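Long-range contacts in thiosulfate sulfurtransferase (Pseudomonas aeruginosa, PDB 1YT8), which probably transfers sulfur from thiosulfate to cyanide, as rhodaneses do, and is built from four rhodanese-like domains in one chain: residues Glu293-His298 and Arg363-Ala368; Leu24-Val29 and Thr67-Gly72; Gln253-Val258 and Arg334-Ala339. All coordinates share one frame; numbering follows the deposited sequence.

Contact 2 (Leu24-Val29 with Thr67-Gly72) is core: two neighbouring strands of the first rhodanese sheet, joined by regular backbone bonds, with every touching residue buried. Contacts 1 and 3 flank the third rhodanese sheet and touch through the salt bridge from Glu293 OE1 to Arg334 NH1 (2.8 Å), although their centres lie 23 Å apart. Contact 1 (Glu293-His298 with Arg363-Ala368) is nearer the surface, where a helix end holds a loop by mixed polar bonds. Contact 3 (Gln253-Val258 with Arg334-Ala339) is a largely buried helix pair that packs by apolar groups, with a water bridge on one flank. Contact 2 touches neither of the others.

Contact 1. Residues Glu293-His298 and Arg363-Ala368; sequences EYEAGH and RGAWSA
Glu295, His298 and their neighbours at the end of helix 291-296 meet Arg363 and Gly364 in a partly buried contact between a helix terminus and a loop; that loop lies on the way from strand 348-352, in the third rhodanese sheet, to strand 378-379, in the fourth. The straightest bond is Gly364 N to Glu295 O (2.9 Å, 172°), which uses a lone pair in the carbonyl plane. One residue on, Ala296 O receives a weak bond from Arg363 NH1 at 3.0 Å. The arginine chain runs extended from CG to NE before the guanidinium turns back, its edge against Gly297 CA, and NH1 also reaches Phe360 O weakly. Gly297, with positive phi, is where the chain leaves the helix.

His298 comes next. Its CG sits between the backbone N and the carbonyl carbon (chi1 56°), and its ring lies face on over the Tyr294 ring, with Tyr294 CZ 3.3 Å from the imidazole plane. The His298 NE2 edge meets Gly364 O in a weak 3.3 Å bond, while a water joins NE2 to Ala365 O. The positive phi of Gly364 would jam a side chain against the preceding carbonyl. Glu295 CG lies alongside the Gly364 peptide, 3.5 Å from Gly364 O. Beyond it the Tyr294 ring puts its edge to Trp366 N, and Tyr294 OH lies 3.4 Å from Trp366 CB; that hydroxyl bonds to Ser302 O, beside strand 303-304.

The Glu-Tyr-x-x-Gly-His run at this helix end is a recurrent signature of rhodanese domains; here Gly297 ends the helix, and His298 holds Gly364 O in the loop leading toward the fourth sheet.

Contact 2. Residues Leu24-Val29 and Thr67-Gly72; sequences LALLDV and TVYDDG
Asp28 OD2 is gripped twice, by a weak bond from Tyr69 OH at 2.6 Å and by a salt bridge from Arg30 NH2, so this buried carboxylate has both a charged and a neutral partner and is probably ionised. It stands at the end of strand 25-28, which runs parallel to strand 66-69 in the five-stranded sheet (order 1-5-4-2-3) of the first rhodanese-like domain. The two short strand segments lie 4.8 Å apart at their closest, with axes 17° from parallel. Thr67 N bonds to Ala25 O and Leu27 N to Thr67 O; then Tyr69 N reaches Leu27 O and Val29 N reaches Tyr69 O. Leu27, Thr67 and Tyr69 each use both N and O across the pair, the alternation of a parallel sheet.

Leu27 and Val68 share one face, where Val68 also touches Leu83 of helix 75-85. Leu26, Asp28, Thr67 and Tyr69 share the other. There Leu26 CD1 touches Thr67 CG2 (4.1 Å) and Tyr69 CD2 (3.9 Å). Past the strand end, Asp70 OD1 accepts Gly72 N in an Asx turn, while OD2 accepts from Ala76 N. Tyr69 CG lies between the backbone N and the carbonyl carbon (chi1 79°), and the ring beyond it crosses Asp28 obliquely. Ring and carboxylate planes are 53° apart, and Asp28 CA makes a CH-pi contact over one ring face, 3.9 Å from the centroid.

Contact 3. Residues Gln253-Val258 and Arg334-Ala339; sequences QRARAV and RANMSA
Ala255 faces Asn336 and Met337 where helix 245-262 packs on helix 334-344, their short segments running 8.0 Å apart at an angle of 29°. The alanine permits this close approach: its CB lies 3.9 Å from Asn336 CB, and Ala255 O is 3.6 Å from the same atom. Met337, a selenomethionine, supplies the apolar half. Its CG leaves anti to the carbonyl carbon, and the chain then bends at chi2 (-49°) and again at chi3, wrapping SE and CE round toward the partner helix. SE comes to 3.8 Å from Ala255 CA and 4.0 Å from Val258 CB, while CE reaches Val258 CG1 at 4.1 Å.

On the other flank, Asn336 CG is anti to the carbonyl carbon as well, but its amide lies against the backbone of the opposite helix, with ND2 3.7 Å from Arg256 CA. ND2 bonds to Gly332 O and to a water, and OD1 accepts from Arg266 NH1, so both ends of the amide are held. The Arg256 chain bends at chi2 (52°); NE pairs with Asp260, and NH1 donates to that same water at 3.0 Å, closing a bridge to Asn336.

Helix 334-344 forms the beta-alpha-beta crossover from strand 324-328 to strand 348-352, on which Asn336 rests through Val351. Met337 also touches Val175, so helix 334-344 also borders helix 174-181.

Contact 1. Residues Glu293-His298 and Arg363-Ala368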
loop_
_atom_site.group_PDB
_atom_site.type_symbol
_atom_site.label_atom_id
_atom_site.label_comp_id
_atom_site.label_asym_id
_atom_site.label_seq_id
_atom_site.Cartn_x
_atom_site.Cartn_y
_atom_site.Cartn_z
ATOM N N GLU A 293 -16.803 -8.224 0.410
ATOM C CA GLU A 293 -17.890 -7.595 -0.327
ATOM C C GLU A 293 -17.487 -7.400 -1.783
ATOM O O GLU A 293 -18.263 -7.676 -2.696
ATOM C CB GLU A 293 -18.230 -6.246 0.300
ATOM C CG GLU A 293 -18.912 -6.357 1.645
ATOM C CD GLU A 293 -18.978 -5.028 2.360
ATOM O OE1 GLU A 293 -17.931 -4.585 2.878
ATOM O OE2 GLU A 293 -20.071 -4.424 2.390
ATOM N N TYR A 294 -16.264 -6.923 -1.987
ATOM C CA TYR A 294 -15.742 -6.696 -3.326
ATOM C C TYR A 294 -15.820 -7.978 -4.159
ATOM O O TYR A 294 -16.389 -7.982 -5.250
ATOM C CB TYR A 294 -14.285 -6.228 -3.250
ATOM C CG TYR A 294 -13.628 -6.041 -4.602
ATOM C CD1 TYR A 294 -13.796 -4.860 -5.325
ATOM C CD2 TYR A 294 -12.857 -7.058 -5.169
ATOM C CE1 TYR A 294 -13.209 -4.695 -6.585
ATOM C CE2 TYR A 294 -12.269 -6.906 -6.428
ATOM C CZ TYR A 294 -12.451 -5.722 -7.128
ATOM O OH TYR A 294 -11.875 -5.567 -8.368
ATOM N N GLU A 295 -15.252 -9.062 -3.639
ATOM C CA GLU A 295 -15.257 -10.334 -4.356
ATOM C C GLU A 295 -16.659 -10.892 -4.571
ATOM O O GLU A 295 -16.900 -11.619 -5.537
ATOM C CB GLU A 295 -14.372 -11.355 -3.628
ATOM C CG GLU A 295 -12.875 -11.104 -3.844
ATOM C CD GLU A 295 -11.980 -12.033 -3.037
ATOM O OE1 GLU A 295 -12.212 -13.261 -3.059
ATOM O OE2 GLU A 295 -11.032 -11.535 -2.390
ATOM N N ALA A 296 -17.584 -10.541 -3.683
ATOM C CA ALA A 296 -18.965 -11.004 -3.805
ATOM C C ALA A 296 -19.631 -10.337 -5.007
ATOM O O ALA A 296 -20.558 -10.886 -5.602
ATOM C CB ALA A 296 -19.740 -10.683 -2.532
ATOM N N GLY A 297 -19.145 -9.149 -5.358
ATOM C CA GLY A 297 -19.692 -8.414 -6.483
ATOM C C GLY A 297 -19.182 -6.985 -6.503
ATOM O O GLY A 297 -19.283 -6.277 -5.502
ATOM N N HIS A 298 -18.638 -6.556 -7.638
ATOM C CA HIS A 298 -18.101 -5.205 -7.760
ATOM C C HIS A 298 -18.254 -4.650 -9.169
ATOM O O HIS A 298 -18.518 -5.397 -10.113
ATOM C CB HIS A 298 -16.624 -5.198 -7.352
ATOM C CG HIS A 298 -15.774 -6.158 -8.127
ATOM N ND1 HIS A 298 -15.299 -5.883 -9.391
ATOM C CD2 HIS A 298 -15.307 -7.389 -7.810
ATOM C CE1 HIS A 298 -14.574 -6.902 -9.819
ATOM N NE2 HIS A 298 -14.563 -7.829 -8.878
ATOM N N ARG A 363 -17.507 -10.414 -10.420
ATOM C CA ARG A 363 -17.216 -11.166 -9.206
ATOM C C ARG A 363 -15.815 -11.759 -9.142
ATOM O O ARG A 363 -15.174 -11.990 -10.165
ATOM C CB ARG A 363 -18.260 -12.274 -9.043
ATOM C CG ARG A 363 -19.667 -11.773 -9.326
ATOM C CD ARG A 363 -20.750 -12.782 -8.993
ATOM N NE ARG A 363 -22.057 -12.308 -9.449
ATOM C CZ ARG A 363 -22.631 -11.176 -9.048
ATOM N NH1 ARG A 363 -22.020 -10.388 -8.171
ATOM N NH2 ARG A 363 -23.813 -10.821 -9.533
ATOM N N GLY A 364 -15.348 -12.003 -7.922
ATOM C CA GLY A 364 -14.025 -12.571 -7.735
ATOM C C GLY A 364 -12.969 -11.542 -7.387
ATOM O O GLY A 364 -13.258 -10.352 -7.244
ATOM N N ALA A 365 -11.733 -12.007 -7.253
ATOM C CA ALA A 365 -10.614 -11.139 -6.916
ATOM C C ALA A 365 -10.274 -10.201 -8.070
ATOM O O ALA A 365 -10.587 -10.482 -9.229
ATOM C CB ALA A 365 -9.401 -11.979 -6.555
ATOM N N TRP A 366 -9.636 -9.081 -7.743
ATOM C CA TRP A 366 -9.239 -8.100 -8.748
ATOM C C TRP A 366 -8.149 -8.682 -9.645
ATOM O O TRP A 366 -7.213 -9.317 -9.163
ATOM C CB TRP A 366 -8.711 -6.835 -8.063
ATOM C CG TRP A 366 -8.188 -5.785 -9.007
ATOM C CD1 TRP A 366 -8.893 -5.117 -9.968
ATOM C CD2 TRP A 366 -6.851 -5.265 -9.057
ATOM N NE1 TRP A 366 -8.080 -4.212 -10.612
ATOM C CE2 TRP A 366 -6.823 -4.283 -10.073
ATOM C CE3 TRP A 366 -5.676 -5.536 -8.343
ATOM C CZ2 TRP A 366 -5.662 -3.565 -10.392
ATOM C CZ3 TRP A 366 -4.521 -4.822 -8.660
ATOM C CH2 TRP A 366 -4.525 -3.849 -9.677
ATOM N N SER A 367 -8.279 -8.472 -10.951
ATOM C CA SER A 367 -7.283 -8.963 -11.894
ATOM C C SER A 367 -6.481 -7.772 -12.405
ATOM O O SER A 367 -6.953 -7.001 -13.246
ATOM C CB SER A 367 -7.958 -9.683 -13.061
ATOM O OG SER A 367 -6.988 -10.221 -13.939
ATOM N N ALA A 368 -5.269 -7.623 -11.886
ATOM C CA ALA A 368 -4.400 -6.518 -12.267
ATOM C C ALA A 368 -4.099 -6.499 -13.763
ATOM O O ALA A 368 -3.890 -7.547 -14.380
ATOM C CB ALA A 368 -3.102 -6.593 -11.480
HETATM O O HOH W 1 -12.744 -9.461 -10.813
#

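Contact 2. Residues Leu24-Val29 and Thr67-Gly72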
loop_
_atom_site.group_PDB
_atom_site.type_symbol
_atom_site.label_atom_id
_atom_site.label_comp_id
_atom_site.label_asym_id
_atom_site.label_seq_id
_atom_site.Cartn_x
_atom_site.Cartn_y
_atom_site.Cartn_z
ATOM N N LEU A 24 1.594 13.694 -12.730
ATOM C CA LEU A 24 2.969 13.231 -12.843
ATOM C C LEU A 24 3.152 11.975 -12.009
ATOM O O LEU A 24 2.419 11.734 -11.045
ATOM C CB LEU A 24 3.947 14.314 -12.363
ATOM C CG LEU A 24 3.942 14.704 -10.880
ATOM C CD1 LEU A 24 4.789 13.727 -10.068
ATOM C CD2 LEU A 24 4.501 16.107 -10.731
ATOM N N ALA A 25 4.125 11.164 -12.402
ATOM C CA ALA A 25 4.445 9.950 -11.673
ATOM C C ALA A 25 5.948 9.981 -11.427
ATOM O O ALA A 25 6.737 9.877 -12.365
ATOM C CB ALA A 25 4.060 8.715 -12.490
ATOM N N LEU A 26 6.331 10.170 -10.167
ATOM C CA LEU A 26 7.738 10.206 -9.766
ATOM C C LEU A 26 7.998 8.840 -9.146
ATOM O O LEU A 26 7.580 8.575 -8.017
ATOM C CB LEU A 26 7.964 11.309 -8.730
ATOM C CG LEU A 26 9.369 11.457 -8.144
ATOM C CD1 LEU A 26 10.368 11.724 -9.262
ATOM C CD2 LEU A 26 9.380 12.595 -7.136
ATOM N N LEU A 27 8.689 7.978 -9.883
ATOM C CA LEU A 27 8.931 6.618 -9.419
ATOM C C LEU A 27 10.346 6.286 -8.966
ATOM O O LEU A 27 11.307 6.448 -9.718
ATOM C CB LEU A 27 8.527 5.634 -10.521
ATOM C CG LEU A 27 7.124 5.773 -11.119
ATOM C CD1 LEU A 27 6.951 4.771 -12.260
ATOM C CD2 LEU A 27 6.079 5.542 -10.036
ATOM N N ASP A 28 10.457 5.808 -7.730
ATOM C CA ASP A 28 11.732 5.389 -7.163
ATOM C C ASP A 28 11.780 3.908 -7.544
ATOM O O ASP A 28 10.974 3.116 -7.052
ATOM C CB ASP A 28 11.708 5.533 -5.641
ATOM C CG ASP A 28 13.070 5.291 -5.001
ATOM O OD1 ASP A 28 13.817 4.405 -5.476
ATOM O OD2 ASP A 28 13.390 5.981 -4.010
ATOM N N VAL A 29 12.705 3.531 -8.419
ATOM C CA VAL A 29 12.782 2.140 -8.854
ATOM C C VAL A 29 13.695 1.223 -8.040
ATOM O O VAL A 29 13.896 0.065 -8.404
ATOM C CB VAL A 29 13.168 2.049 -10.350
ATOM C CG1 VAL A 29 12.076 2.687 -11.197
ATOM C CG2 VAL A 29 14.513 2.736 -10.595
ATOM N N THR A 67 8.767 10.207 -14.348
ATOM C CA THR A 67 10.162 10.508 -14.046
ATOM C C THR A 67 10.663 9.444 -13.068
ATOM O O THR A 67 10.191 9.360 -11.933
ATOM C CB THR A 67 10.318 11.910 -13.402
ATOM O OG1 THR A 67 9.823 12.915 -14.301
ATOM C CG2 THR A 67 11.786 12.198 -13.100
ATOM N N VAL A 68 11.608 8.623 -13.519
ATOM C CA VAL A 68 12.164 7.563 -12.679
ATOM C C VAL A 68 13.505 7.977 -12.077
ATOM O O VAL A 68 14.199 8.840 -12.614
ATOM C CB VAL A 68 12.368 6.250 -13.483
ATOM C CG1 VAL A 68 11.031 5.731 -13.994
ATOM C CG2 VAL A 68 13.312 6.490 -14.649
ATOM N N TYR A 69 13.873 7.360 -10.959
ATOM C CA TYR A 69 15.145 7.683 -10.327
ATOM C C TYR A 69 15.608 6.597 -9.368
ATOM O O TYR A 69 14.831 5.736 -8.955
ATOM C CB TYR A 69 15.037 9.011 -9.559
ATOM C CG TYR A 69 14.363 8.901 -8.194
ATOM C CD1 TYR A 69 15.109 8.617 -7.043
ATOM C CD2 TYR A 69 12.980 9.035 -8.060
ATOM C CE1 TYR A 69 14.492 8.466 -5.795
ATOM C CE2 TYR A 69 12.350 8.881 -6.813
ATOM C CZ TYR A 69 13.113 8.595 -5.689
ATOM O OH TYR A 69 12.500 8.419 -4.463
ATOM N N ASP A 70 16.892 6.645 -9.041
ATOM C CA ASP A 70 17.508 5.743 -8.076
ATOM C C ASP A 70 18.632 6.574 -7.482
ATOM O O ASP A 70 18.627 7.796 -7.626
ATOM C CB ASP A 70 18.056 4.462 -8.725
ATOM C CG ASP A 70 19.049 4.727 -9.848
ATOM O OD1 ASP A 70 19.657 5.817 -9.902
ATOM O OD2 ASP A 70 19.231 3.812 -10.676
ATOM N N ASP A 71 19.583 5.947 -6.807
ATOM C CA ASP A 71 20.670 6.726 -6.240
ATOM C C ASP A 71 22.008 6.333 -6.854
ATOM O O ASP A 71 23.009 6.218 -6.153
ATOM C CB ASP A 71 20.702 6.577 -4.716
ATOM C CG ASP A 71 21.604 7.612 -4.048
ATOM O OD1 ASP A 71 21.669 8.757 -4.539
ATOM O OD2 ASP A 71 22.234 7.284 -3.025
ATOM N N GLY A 72 22.006 6.121 -8.169
ATOM C CA GLY A 72 23.227 5.771 -8.879
ATOM C C GLY A 72 23.464 4.301 -9.178
ATOM O O GLY A 72 24.485 3.952 -9.779
#

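Contact 3. Residues Gln253-Val258 and Arg334-Ala339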
loop_
_atom_site.group_PDB
_atom_site.type_symbol
_atom_site.label_atom_id
_atom_site.label_comp_id
_atom_site.label_asym_id
_atom_site.label_seq_id
_atom_site.Cartn_x
_atom_site.Cartn_y
_atom_site.Cartn_z
ATOM N N GLN A 253 -26.127 10.168 6.092
ATOM C CA GLN A 253 -26.439 11.587 6.037
ATOM C C GLN A 253 -25.277 12.400 6.605
ATOM O O GLN A 253 -24.893 13.422 6.038
ATOM C CB GLN A 253 -27.722 11.875 6.824
ATOM C CG GLN A 253 -28.173 13.322 6.763
ATOM C CD GLN A 253 -29.627 13.494 7.162
ATOM O OE1 GLN A 253 -30.525 12.933 6.530
ATOM N NE2 GLN A 253 -29.867 14.272 8.213
ATOM N N ARG A 254 -24.717 11.935 7.719
ATOM C CA ARG A 254 -23.593 12.616 8.359
ATOM C C ARG A 254 -22.352 12.578 7.466
ATOM O O ARG A 254 -21.653 13.585 7.314
ATOM C CB ARG A 254 -23.260 11.949 9.696
ATOM C CG ARG A 254 -24.369 11.980 10.735
ATOM C CD ARG A 254 -24.491 13.336 11.401
ATOM N NE ARG A 254 -25.292 13.251 12.621
ATOM C CZ ARG A 254 -25.414 14.231 13.511
ATOM N NH1 ARG A 254 -24.786 15.385 13.321
ATOM N NH2 ARG A 254 -26.159 14.054 14.594
ATOM N N ALA A 255 -22.083 11.410 6.886
ATOM C CA ALA A 255 -20.928 11.221 6.010
ATOM C C ALA A 255 -21.009 12.097 4.765
ATOM O O ALA A 255 -20.023 12.716 4.368
ATOM C CB ALA A 255 -20.813 9.752 5.603
ATOM N N ARG A 256 -22.181 12.138 4.141
ATOM C CA ARG A 256 -22.357 12.957 2.949
ATOM C C ARG A 256 -22.082 14.426 3.272
ATOM O O ARG A 256 -21.520 15.154 2.452
ATOM C CB ARG A 256 -23.777 12.786 2.389
ATOM C CG ARG A 256 -24.101 13.673 1.184
ATOM C CD ARG A 256 -23.066 13.548 0.064
ATOM N NE ARG A 256 -23.449 14.333 -1.109
ATOM C CZ ARG A 256 -24.324 13.931 -2.026
ATOM N NH1 ARG A 256 -24.906 12.743 -1.920
ATOM N NH2 ARG A 256 -24.635 14.724 -3.043
ATOM N N ALA A 257 -22.466 14.858 4.469
ATOM C CA ALA A 257 -22.237 16.240 4.879
ATOM C C ALA A 257 -20.735 16.508 5.010
ATOM O O ALA A 257 -20.248 17.580 4.641
ATOM C CB ALA A 257 -22.942 16.521 6.204
ATOM N N VAL A 258 -20.000 15.533 5.540
ATOM C CA VAL A 258 -18.555 15.679 5.693
ATOM C C VAL A 258 -17.902 15.774 4.313
ATOM O O VAL A 258 -17.030 16.614 4.082
ATOM C CB VAL A 258 -17.952 14.483 6.466
ATOM C CG1 VAL A 258 -16.428 14.610 6.536
ATOM C CG2 VAL A 258 -18.535 14.437 7.871
ATOM N N ARG A 334 -18.921 4.834 3.737
ATOM C CA ARG A 334 -17.511 4.543 3.491
ATOM C C ARG A 334 -16.824 5.359 2.405
ATOM O O ARG A 334 -15.745 5.910 2.632
ATOM C CB ARG A 334 -17.347 3.047 3.229
ATOM C CG ARG A 334 -17.686 2.217 4.460
ATOM C CD ARG A 334 -17.541 0.731 4.219
ATOM N NE ARG A 334 -18.615 0.211 3.378
ATOM C CZ ARG A 334 -18.852 -1.083 3.191
ATOM N NH1 ARG A 334 -18.092 -1.993 3.785
ATOM N NH2 ARG A 334 -19.860 -1.464 2.417
ATOM N N ALA A 335 -17.439 5.437 1.231
ATOM C CA ALA A 335 -16.861 6.208 0.140
ATOM C C ALA A 335 -16.839 7.699 0.497
ATOM O O ALA A 335 -15.841 8.378 0.269
ATOM C CB ALA A 335 -17.654 5.976 -1.147
ATOM N N ASN A 336 -17.929 8.207 1.068
ATOM C CA ASN A 336 -17.983 9.617 1.446
ATOM C C ASN A 336 -16.896 9.986 2.451
ATOM O O ASN A 336 -16.227 11.009 2.293
ATOM C CB ASN A 336 -19.352 9.991 2.043
ATOM C CG ASN A 336 -20.419 10.214 0.982
ATOM O OD1 ASN A 336 -20.167 10.834 -0.055
ATOM N ND2 ASN A 336 -21.628 9.725 1.250
HETATM N N MSE A 337 -16.725 9.166 3.486
HETATM C CA MSE A 337 -15.713 9.447 4.499
HETATM C C MSE A 337 -14.300 9.357 3.927
HETATM O O MSE A 337 -13.477 10.243 4.155
HETATM C CB MSE A 337 -15.846 8.495 5.694
HETATM C CG MSE A 337 -17.050 8.749 6.603
HETATM SE SE MSE A 337 -17.327 10.592 7.176
HETATM C CE MSE A 337 -15.648 10.909 8.113
ATOM N N SER A 338 -14.019 8.294 3.180
ATOM C CA SER A 338 -12.695 8.119 2.592
ATOM C C SER A 338 -12.375 9.258 1.631
ATOM O O SER A 338 -11.248 9.760 1.599
ATOM C CB SER A 338 -12.610 6.774 1.861
ATOM O OG SER A 338 -12.744 5.692 2.770
ATOM N N ALA A 339 -13.370 9.660 0.845
ATOM C CA ALA A 339 -13.197 10.753 -0.109
ATOM C C ALA A 339 -12.895 12.065 0.616
ATOM O O ALA A 339 -12.062 12.853 0.164
ATOM C CB ALA A 339 -14.449 10.904 -0.969
HETATM O O HOH W 2 -23.956 10.218 -0.661
#